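Local coordinates for protein O-methyltransferase (Saccharopolyspora spinosa, PDB 4CE0) that probably transfers a methyl group from S-adenosyl-L-methionine to the 4'-hydroxyl of the rhamnose of spinosyn, as a magnesium-binding methyltransferase of antibiotic biosynthesis, at residues N198-P201 and K202-P205; R147-F150 and A151-G154; D221-K224 and G225-E229. One frame throughout, in Å; residues are numbered along the deposited sequence.

Contact 1: N198-P201 and K202-P205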
ATOM      1  N   ASN A 198     -23.370 -21.577  14.325  1.00 25.56           N
ATOM      2  CA  ASN A 198     -24.280 -20.823  13.489  1.00 20.68           C
ATOM      3  C   ASN A 198     -23.864 -20.669  12.026  1.00 34.19           C
ATOM      4  O   ASN A 198     -24.738 -20.549  11.162  1.00 29.83           O
ATOM      5  CB  ASN A 198     -24.557 -19.451  14.125  1.00 23.99           C
ATOM      6  CG  ASN A 198     -25.237 -19.578  15.513  1.00 39.35           C
ATOM      7  OD1 ASN A 198     -26.382 -19.968  15.590  1.00 33.23           O
ATOM      8  ND2 ASN A 198     -24.527 -19.238  16.583  1.00 34.04           N
ATOM      9  N   LEU A 199     -22.558 -20.659  11.726  1.00 30.82           N
ATOM     10  CA  LEU A 199     -22.130 -20.338  10.358  1.00 24.65           C
ATOM     11  C   LEU A 199     -21.555 -21.513   9.586  1.00 24.89           C
ATOM     12  O   LEU A 199     -21.636 -21.546   8.360  1.00 25.43           O
ATOM     13  CB  LEU A 199     -21.147 -19.159  10.356  1.00 31.17           C
ATOM     14  CG  LEU A 199     -21.657 -17.851  10.964  1.00 30.26           C
ATOM     15  CD1 LEU A 199     -20.543 -16.781  10.897  1.00 24.36           C
ATOM     16  CD2 LEU A 199     -22.931 -17.356  10.263  1.00 29.38           C
ATOM     17  N   TYR A 200     -20.972 -22.486  10.278  1.00 32.37           N
ATOM     18  CA  TYR A 200     -20.458 -23.643   9.556  1.00 35.20           C
ATOM     19  C   TYR A 200     -21.495 -24.317   8.663  1.00 34.06           C
ATOM     20  O   TYR A 200     -21.168 -24.742   7.568  1.00 27.64           O
ATOM     21  CB  TYR A 200     -19.900 -24.707  10.479  1.00 35.25           C
ATOM     22  CG  TYR A 200     -19.177 -25.788   9.692  1.00 39.00           C
ATOM     23  CD1 TYR A 200     -17.926 -25.543   9.175  1.00 31.66           C
ATOM     24  CD2 TYR A 200     -19.758 -27.050   9.456  1.00 46.89           C
ATOM     25  CE1 TYR A 200     -17.244 -26.498   8.458  1.00 37.85           C
ATOM     26  CE2 TYR A 200     -19.075 -28.026   8.715  1.00 36.67           C
ATOM     27  CZ  TYR A 200     -17.801 -27.727   8.227  1.00 43.36           C
ATOM     28  OH  TYR A 200     -17.045 -28.633   7.496  1.00 61.85           O
ATOM     29  N   PRO A 201     -22.744 -24.441   9.143  1.00 34.14           N
ATOM     30  CA  PRO A 201     -23.760 -25.077   8.287  1.00 35.16           C
ATOM     31  C   PRO A 201     -23.988 -24.315   6.976  1.00 38.80           C
ATOM     32  O   PRO A 201     -24.397 -24.938   5.998  1.00 40.35           O
ATOM     33  CB  PRO A 201     -25.028 -25.067   9.157  1.00 37.58           C
ATOM     34  CG  PRO A 201     -24.531 -24.964  10.589  1.00 42.15           C
ATOM     35  CD  PRO A 201     -23.256 -24.125  10.490  1.00 35.89           C
ATOM     36  N   LYS A 202     -23.689 -23.013   6.941  1.00 30.78           N
ATOM     37  CA  LYS A 202     -23.870 -22.209   5.723  1.00 25.50           C
ATOM     38  C   LYS A 202     -22.681 -22.298   4.776  1.00 24.98           C
ATOM     39  O   LYS A 202     -22.726 -21.770   3.644  1.00 29.52           O
ATOM     40  CB  LYS A 202     -24.103 -20.730   6.084  1.00 35.02           C
ATOM     41  CG  LYS A 202     -25.441 -20.474   6.738  1.00 40.31           C
ATOM     42  CD  LYS A 202     -25.481 -19.172   7.523  1.00 49.66           C
ATOM     43  CE  LYS A 202     -26.877 -18.966   8.132  1.00 53.59           C
ATOM     44  NZ  LYS A 202     -26.872 -17.920   9.186  1.00 51.92           N
ATOM     45  N   LEU A 203     -21.606 -22.915   5.244  1.00 28.28           N
ATOM     46  CA  LEU A 203     -20.402 -23.073   4.450  1.00 23.58           C
ATOM     47  C   LEU A 203     -20.599 -24.093   3.357  1.00 32.22           C
ATOM     48  O   LEU A 203     -20.863 -25.276   3.624  1.00 31.84           O
ATOM     49  CB  LEU A 203     -19.231 -23.523   5.311  1.00 22.23           C
ATOM     50  CG  LEU A 203     -17.869 -23.616   4.623  1.00 25.16           C
ATOM     51  CD1 LEU A 203     -17.334 -22.241   4.141  1.00 26.03           C
ATOM     52  CD2 LEU A 203     -16.845 -24.247   5.562  1.00 32.50           C
ATOM     53  N   SER A 204     -20.422 -23.638   2.123  1.00 29.58           N
ATOM     54  CA  SER A 204     -20.522 -24.508   0.953  1.00 40.49           C
ATOM     55  C   SER A 204     -19.489 -25.633   0.988  1.00 42.72           C
ATOM     56  O   SER A 204     -18.431 -25.503   1.629  1.00 40.28           O
ATOM     57  CB  SER A 204     -20.341 -23.702  -0.343  1.00 34.30           C
ATOM     58  OG  SER A 204     -21.227 -22.583  -0.401  1.00 33.88           O
ATOM     59  N   PRO A 205     -19.795 -26.751   0.302  1.00 41.72           N
ATOM     60  CA  PRO A 205     -18.743 -27.742   0.085  1.00 43.83           C
ATOM     61  C   PRO A 205     -17.619 -27.168  -0.764  1.00 30.51           C
ATOM     62  O   PRO A 205     -17.844 -26.404  -1.710  1.00 31.34           O
ATOM     63  CB  PRO A 205     -19.472 -28.893  -0.642  1.00 58.57           C
ATOM     64  CG  PRO A 205     -20.703 -28.291  -1.197  1.00 53.82           C
ATOM     65  CD  PRO A 205     -21.091 -27.199  -0.240  1.00 47.89           C
TER
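Leu199 and Tyr200 turn back on Lys202 and Leu203 where helix 189-199 runs through a short 3-10 turn into strand 203-204, a helix-to-strand junction in the Rossmann-like methyltransferase fold. Two backbone hydrogen bonds close the turn: Lys202 N gives to Leu199 O at 2.9 Å, and Leu203 N to Tyr200 O at 3.0 Å. Their three-residue spacing is that of a 3-10 turn. Strand 179-184 takes up the chain next, through backbone bonds of Lys202 and Ser204 with Leu179.

Among the side chains, the extended Lys202 runs back along the helix end and passes its methylenes obliquely over Leu199, with Lys202 CD 4.2 Å from Leu199 CD2. The ammonium goes by at the edge of that methyl, and Lys202 NZ stays 3.9 Å from Asn198 O. The Asn198 amide is turned elsewhere, its ND2 bonded to Asp194 O.

The apolar contact lies on the buried side, where Tyr200 and Leu203 both meet Val209 of strand 207-211. With chi1 at -175°, the Leu203 side chain swings away from its own N and carries CD2 to the Tyr200 ring, 3.7 Å from CE1 and 4.0 Å from CD1.

Contact 2: R147-F150 and A151-G154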
ATOM      1  N   ARG A 147     -15.297   1.239   9.566  1.00 25.02           N
ATOM      2  CA  ARG A 147     -15.847   1.763   8.314  1.00 27.26           C
ATOM      3  C   ARG A 147     -14.811   2.735   7.678  1.00 26.09           C
ATOM      4  O   ARG A 147     -14.523   2.664   6.467  1.00 20.93           O
ATOM      5  CB  ARG A 147     -17.211   2.489   8.554  1.00 25.96           C
ATOM      6  CG  ARG A 147     -18.501   1.626   8.326  1.00 37.83           C
ATOM      7  CD  ARG A 147     -19.871   2.433   8.428  1.00 29.49           C
ATOM      8  NE  ARG A 147     -20.043   3.402   7.325  1.00 39.64           N
ATOM      9  CZ  ARG A 147     -20.549   3.082   6.134  1.00 43.30           C
ATOM     10  NH1 ARG A 147     -20.967   1.829   5.873  1.00 42.59           N
ATOM     11  NH2 ARG A 147     -20.635   4.005   5.186  1.00 41.06           N
ATOM     12  N   GLN A 148     -14.284   3.655   8.493  1.00 19.62           N
ATOM     13  CA  GLN A 148     -13.277   4.630   8.070  1.00 29.45           C
ATOM     14  C   GLN A 148     -12.050   3.886   7.486  1.00 26.30           C
ATOM     15  O   GLN A 148     -11.504   4.275   6.439  1.00 28.12           O
ATOM     16  CB  GLN A 148     -12.844   5.528   9.251  1.00 36.72           C
ATOM     17  CG  GLN A 148     -13.874   6.608   9.688  1.00 46.65           C
ATOM     18  CD  GLN A 148     -13.517   7.309  11.026  1.00 68.25           C
ATOM     19  OE1 GLN A 148     -12.805   6.756  11.875  1.00 74.25           O
ATOM     20  NE2 GLN A 148     -14.031   8.538  11.212  1.00 62.31           N
ATOM     21  N   ASN A 149     -11.620   2.828   8.174  1.00 24.69           N
ATOM     22  CA  ASN A 149     -10.470   2.035   7.735  1.00 26.26           C
ATOM     23  C   ASN A 149     -10.707   1.471   6.341  1.00 24.63           C
ATOM     24  O   ASN A 149      -9.833   1.555   5.503  1.00 25.44           O
ATOM     25  CB  ASN A 149     -10.136   0.929   8.748  1.00 20.46           C
ATOM     26  CG  ASN A 149      -9.557   1.492  10.029  1.00 21.92           C
ATOM     27  OD1 ASN A 149      -9.126   2.650  10.058  1.00 18.60           O
ATOM     28  ND2 ASN A 149      -9.548   0.698  11.083  1.00 18.98           N
ATOM     29  N   PHE A 150     -11.898   0.937   6.075  1.00 20.36           N
ATOM     30  CA  PHE A 150     -12.179   0.390   4.743  1.00 17.05           C
ATOM     31  C   PHE A 150     -12.070   1.516   3.710  1.00 21.07           C
ATOM     32  O   PHE A 150     -11.557   1.298   2.591  1.00 20.81           O
ATOM     33  CB  PHE A 150     -13.570  -0.242   4.656  1.00 19.83           C
ATOM     34  CG  PHE A 150     -13.624  -1.725   4.925  1.00 19.11           C
ATOM     35  CD1 PHE A 150     -13.699  -2.196   6.230  1.00 13.87           C
ATOM     36  CD2 PHE A 150     -13.692  -2.644   3.881  1.00 11.89           C
ATOM     37  CE1 PHE A 150     -13.786  -3.572   6.520  1.00 18.06           C
ATOM     38  CE2 PHE A 150     -13.778  -4.037   4.147  1.00 18.05           C
ATOM     39  CZ  PHE A 150     -13.831  -4.496   5.478  1.00 18.99           C
ATOM     40  N   ALA A 151     -12.539   2.706   4.091  1.00 19.70           N
ATOM     41  CA  ALA A 151     -12.635   3.829   3.176  1.00 25.38           C
ATOM     42  C   ALA A 151     -11.240   4.317   2.861  1.00 20.22           C
ATOM     43  O   ALA A 151     -10.988   4.853   1.803  1.00 17.26           O
ATOM     44  CB  ALA A 151     -13.500   4.976   3.787  1.00 38.75           C
ATOM     45  N   ARG A 152     -10.303   4.085   3.758  1.00 17.88           N
ATOM     46  CA  ARG A 152      -8.922   4.490   3.489  1.00 23.57           C
ATOM     47  C   ARG A 152      -8.352   3.761   2.296  1.00 23.55           C
ATOM     48  O   ARG A 152      -7.499   4.304   1.598  1.00 22.80           O
ATOM     49  CB  ARG A 152      -8.047   4.323   4.729  1.00 25.87           C
ATOM     50  CG  ARG A 152      -8.413   5.395   5.757  1.00 34.68           C
ATOM     51  CD  ARG A 152      -7.986   5.085   7.164  1.00 44.93           C
ATOM     52  NE  ARG A 152      -7.341   6.258   7.754  1.00 54.25           N
ATOM     53  CZ  ARG A 152      -6.612   6.221   8.860  1.00 57.04           C
ATOM     54  NH1 ARG A 152      -6.428   5.063   9.507  1.00 56.60           N
ATOM     55  NH2 ARG A 152      -6.041   7.331   9.311  1.00 61.58           N
ATOM     56  N   TYR A 153      -8.839   2.545   2.048  1.00 25.34           N
ATOM     57  CA  TYR A 153      -8.331   1.710   0.955  1.00 15.88           C
ATOM     58  C   TYR A 153      -9.210   1.852  -0.281  1.00 23.90           C
ATOM     59  O   TYR A 153      -8.978   1.189  -1.301  1.00 23.56           O
ATOM     60  CB  TYR A 153      -8.210   0.237   1.393  1.00 17.12           C
ATOM     61  CG  TYR A 153      -7.200  -0.006   2.509  1.00 19.02           C
ATOM     62  CD1 TYR A 153      -5.869  -0.272   2.232  1.00 20.61           C
ATOM     63  CD2 TYR A 153      -7.590   0.025   3.846  1.00 15.63           C
ATOM     64  CE1 TYR A 153      -4.952  -0.492   3.254  1.00 19.74           C
ATOM     65  CE2 TYR A 153      -6.691  -0.174   4.873  1.00 24.82           C
ATOM     66  CZ  TYR A 153      -5.365  -0.431   4.574  1.00 26.60           C
ATOM     67  OH  TYR A 153      -4.470  -0.670   5.602  1.00 17.74           O
ATOM     68  N   GLY A 154     -10.204   2.740  -0.204  1.00 19.61           N
ATOM     69  CA  GLY A 154     -11.171   2.861  -1.270  1.00 24.41           C
ATOM     70  C   GLY A 154     -12.039   1.617  -1.430  1.00 23.73           C
ATOM     71  O   GLY A 154     -12.488   1.308  -2.524  1.00 20.74           O
TER
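Arg152 N is shared between two successive carbonyls: it gives a hydrogen bond to Gln148 O at 2.9 Å and a weak one to Asn149 O at 3.1 Å, with neither bond straight (134° to Gln148 O). The Tyr153 ring packs edge-on against the second of these carbonyls, Tyr153 CD2 lying 3.2 Å from Asn149 O.

Here helix 143-152 tightens and stops. Ala151 N still reaches Arg147 O, 3.1 Å away and four residues back, while Tyr153 N takes Phe150 O at 3.0 Å, only three back. Gly154 adopts positive phi and closes a Schellman motif, its N bonded to Ala151 O.

The side chains of Asn149 and Arg152 lie alongside each other and point the same way, with amide and guanidinium planes only 19° apart. Tyr153, with CG beside its backbone N (chi1 -64°), lays its ring edge along the last turn. Its ring also meets helices 6-16 and 88-100 and Ile20 of the second subunit, which packs on Arg152 too. Phe150 is buried against helix 88-100 and Val160 of strand 160-164.

The positive guanidinium, with Arg152 NH1 3.7 Å from Asn149 OD1 and too far for a firm bond, would probably favour the negative end of the amide dipole facing it. Asn149 ND2 and Tyr153 OH are bonded to Arg86 O and His52 ND1, beyond this turn, which ties the helix end to its neighbours through polar bonds as well as through the packing of Phe150 and Tyr153.

Contact 3: D221-K224 and G225-E229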
ATOM      1  N   ASP A 221     -10.276 -26.178  21.977  1.00 22.50           N
ATOM      2  CA  ASP A 221     -11.316 -26.958  22.613  1.00 30.05           C
ATOM      3  C   ASP A 221     -12.683 -26.794  21.953  1.00 29.08           C
ATOM      4  O   ASP A 221     -13.404 -27.771  21.788  1.00 32.04           O
ATOM      5  CB  ASP A 221     -11.336 -26.642  24.108  1.00 33.32           C
ATOM      6  CG  ASP A 221     -10.131 -27.276  24.858  1.00 60.31           C
ATOM      7  OD1 ASP A 221      -9.221 -27.860  24.207  1.00 48.73           O
ATOM      8  OD2 ASP A 221     -10.087 -27.187  26.105  1.00 63.08           O
ATOM      9  N   ALA A 222     -13.039 -25.578  21.534  1.00 29.07           N
ATOM     10  CA  ALA A 222     -14.281 -25.408  20.807  1.00 28.14           C
ATOM     11  C   ALA A 222     -14.257 -26.136  19.467  1.00 26.66           C
ATOM     12  O   ALA A 222     -15.241 -26.756  19.079  1.00 26.22           O
ATOM     13  CB  ALA A 222     -14.617 -23.925  20.608  1.00 29.89           C
ATOM     14  N   VAL A 223     -13.143 -26.032  18.751  1.00 26.50           N
ATOM     15  CA  VAL A 223     -13.037 -26.587  17.409  1.00 24.67           C
ATOM     16  C   VAL A 223     -13.116 -28.111  17.457  1.00 30.62           C
ATOM     17  O   VAL A 223     -13.858 -28.741  16.708  1.00 33.94           O
ATOM     18  CB  VAL A 223     -11.703 -26.160  16.744  1.00 21.45           C
ATOM     19  CG1 VAL A 223     -11.539 -26.848  15.410  1.00 21.88           C
ATOM     20  CG2 VAL A 223     -11.604 -24.603  16.604  1.00 26.76           C
ATOM     21  N   LYS A 224     -12.332 -28.710  18.342  1.00 38.25           N
ATOM     22  CA  LYS A 224     -12.416 -30.143  18.535  1.00 30.48           C
ATOM     23  C   LYS A 224     -13.817 -30.534  19.081  1.00 30.09           C
ATOM     24  O   LYS A 224     -14.440 -31.487  18.594  1.00 32.80           O
ATOM     25  CB  LYS A 224     -11.261 -30.612  19.434  1.00 32.74           C
ATOM     26  CG  LYS A 224      -9.896 -30.470  18.738  1.00 44.54           C
ATOM     27  CD  LYS A 224      -8.698 -30.630  19.671  1.00 51.57           C
ATOM     28  CE  LYS A 224      -8.673 -32.004  20.314  1.00 63.91           C
ATOM     29  NZ  LYS A 224      -7.821 -32.992  19.582  1.00 65.36           N
ATOM     30  N   GLY A 225     -14.340 -29.786  20.045  1.00 30.95           N
ATOM     31  CA  GLY A 225     -15.644 -30.124  20.603  1.00 40.54           C
ATOM     32  C   GLY A 225     -16.722 -30.019  19.537  1.00 44.73           C
ATOM     33  O   GLY A 225     -17.593 -30.869  19.423  1.00 40.05           O
ATOM     34  N   PHE A 226     -16.656 -28.975  18.723  1.00 33.89           N
ATOM     35  CA  PHE A 226     -17.618 -28.827  17.637  1.00 34.76           C
ATOM     36  C   PHE A 226     -17.433 -29.930  16.584  1.00 35.45           C
ATOM     37  O   PHE A 226     -18.400 -30.537  16.144  1.00 34.65           O
ATOM     38  CB  PHE A 226     -17.535 -27.431  16.990  1.00 32.29           C
ATOM     39  CG  PHE A 226     -18.437 -27.275  15.807  1.00 25.10           C
ATOM     40  CD1 PHE A 226     -19.805 -27.132  15.976  1.00 34.11           C
ATOM     41  CD2 PHE A 226     -17.930 -27.332  14.521  1.00 30.39           C
ATOM     42  CE1 PHE A 226     -20.643 -27.030  14.881  1.00 36.17           C
ATOM     43  CE2 PHE A 226     -18.762 -27.211  13.427  1.00 41.57           C
ATOM     44  CZ  PHE A 226     -20.116 -27.056  13.608  1.00 42.43           C
ATOM     45  N   ARG A 227     -16.194 -30.209  16.196  1.00 30.25           N
ATOM     46  CA  ARG A 227     -15.934 -31.240  15.180  1.00 34.47           C
ATOM     47  C   ARG A 227     -16.434 -32.630  15.608  1.00 37.42           C
ATOM     48  O   ARG A 227     -16.958 -33.398  14.782  1.00 29.06           O
ATOM     49  CB  ARG A 227     -14.442 -31.306  14.861  1.00 31.11           C
ATOM     50  CG  ARG A 227     -14.017 -30.167  13.938  1.00 36.04           C
ATOM     51  CD  ARG A 227     -12.531 -30.013  13.926  1.00 36.42           C
ATOM     52  NE  ARG A 227     -11.871 -31.169  13.362  1.00 30.17           N
ATOM     53  CZ  ARG A 227     -11.652 -31.378  12.069  1.00 33.70           C
ATOM     54  NH1 ARG A 227     -12.044 -30.500  11.163  1.00 29.04           N
ATOM     55  NH2 ARG A 227     -11.026 -32.493  11.682  1.00 45.27           N
ATOM     56  N   ALA A 228     -16.293 -32.929  16.896  1.00 35.20           N
ATOM     57  CA  ALA A 228     -16.685 -34.244  17.438  1.00 41.03           C
ATOM     58  C   ALA A 228     -18.190 -34.458  17.391  1.00 39.01           C
ATOM     59  O   ALA A 228     -18.640 -35.542  17.071  1.00 44.89           O
ATOM     60  CB  ALA A 228     -16.199 -34.392  18.849  1.00 42.74           C
ATOM     61  N   GLU A 229     -18.961 -33.422  17.719  1.00 42.41           N
ATOM     62  CA  GLU A 229     -20.417 -33.512  17.703  1.00 52.57           C
ATOM     63  C   GLU A 229     -20.936 -33.859  16.313  1.00 51.40           C
ATOM     64  O   GLU A 229     -21.669 -34.823  16.158  1.00 53.92           O
ATOM     65  CB  GLU A 229     -21.053 -32.205  18.177  1.00 57.85           C
ATOM     66  CG  GLU A 229     -22.581 -32.264  18.249  1.00 68.91           C
ATOM     67  CD  GLU A 229     -23.195 -31.022  18.859  1.00 72.40           C
ATOM     68  OE1 GLU A 229     -22.435 -30.097  19.219  1.00 67.25           O
ATOM     69  OE2 GLU A 229     -24.435 -30.974  18.984  1.00 81.39           O
TER
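Asp221 to Ala228 form regular alpha-helix within helix 219-230, with Gly225 N, Phe226 N, Arg227 N and Ala228 N giving hydrogen bonds to Asp221 O, Ala222 O, Val223 O and Lys224 O in turn. The shortest joins Phe226 N to Ala222 O at 2.7 Å. The longest joins Ala228 N to Lys224 O at 2.9 Å.

The main side-chain meeting is between Val223 and Arg227, one turn apart, which lie side by side and point the same way. Val223 CG1, anti to the backbone N (chi1 174°), leans along the helix to 3.6 Å from Arg227 CD. The arginine's aliphatic part also folds close over a carbonyl, Arg227 CG lying 3.1 Å from Val223 O. Its chain then bends at chi3 (65°); NH2 bonds Glu234 O, and the group makes a cation-pi contact with Trp246. Ala222 and Phe226 line the neighbouring buried face, packing on helix 189-199 through Tyr189, Thr192, Met193 and Leu196. Glu229 adds a salt bridge to Arg197 of that helix.

Arg227 thus works in two parts: methylenes lie on Val223 and its carbonyl, while the charged end is held by a backbone oxygen and an indole, joining the helix to the following loop and to strand 244-247.

Overall arrangement
Along the chain contact 2 comes first, then contact 1, then contact 3, all within one Rossmann-like domain built on a mixed seven-stranded sheet. Contacts 1 and 3 are neighbours, their centres 15 Å apart, and they touch: Tyr200 CB packs 3.9 Å from Phe226 CZ, joining the 3-10 turn after helix 189-199 to helix 219-230. Contact 2, at the end of helix 143-152, lies on the opposite side of the chain's centre from both, 28 Å from contact 1 and 36 Å from contact 3 between centres. None of the three touches the bound S-adenosyl-L-homocysteine, which lies about 10 Å from the side chains of Asn198 and Asn149 and about 12 Å from that of Ala222.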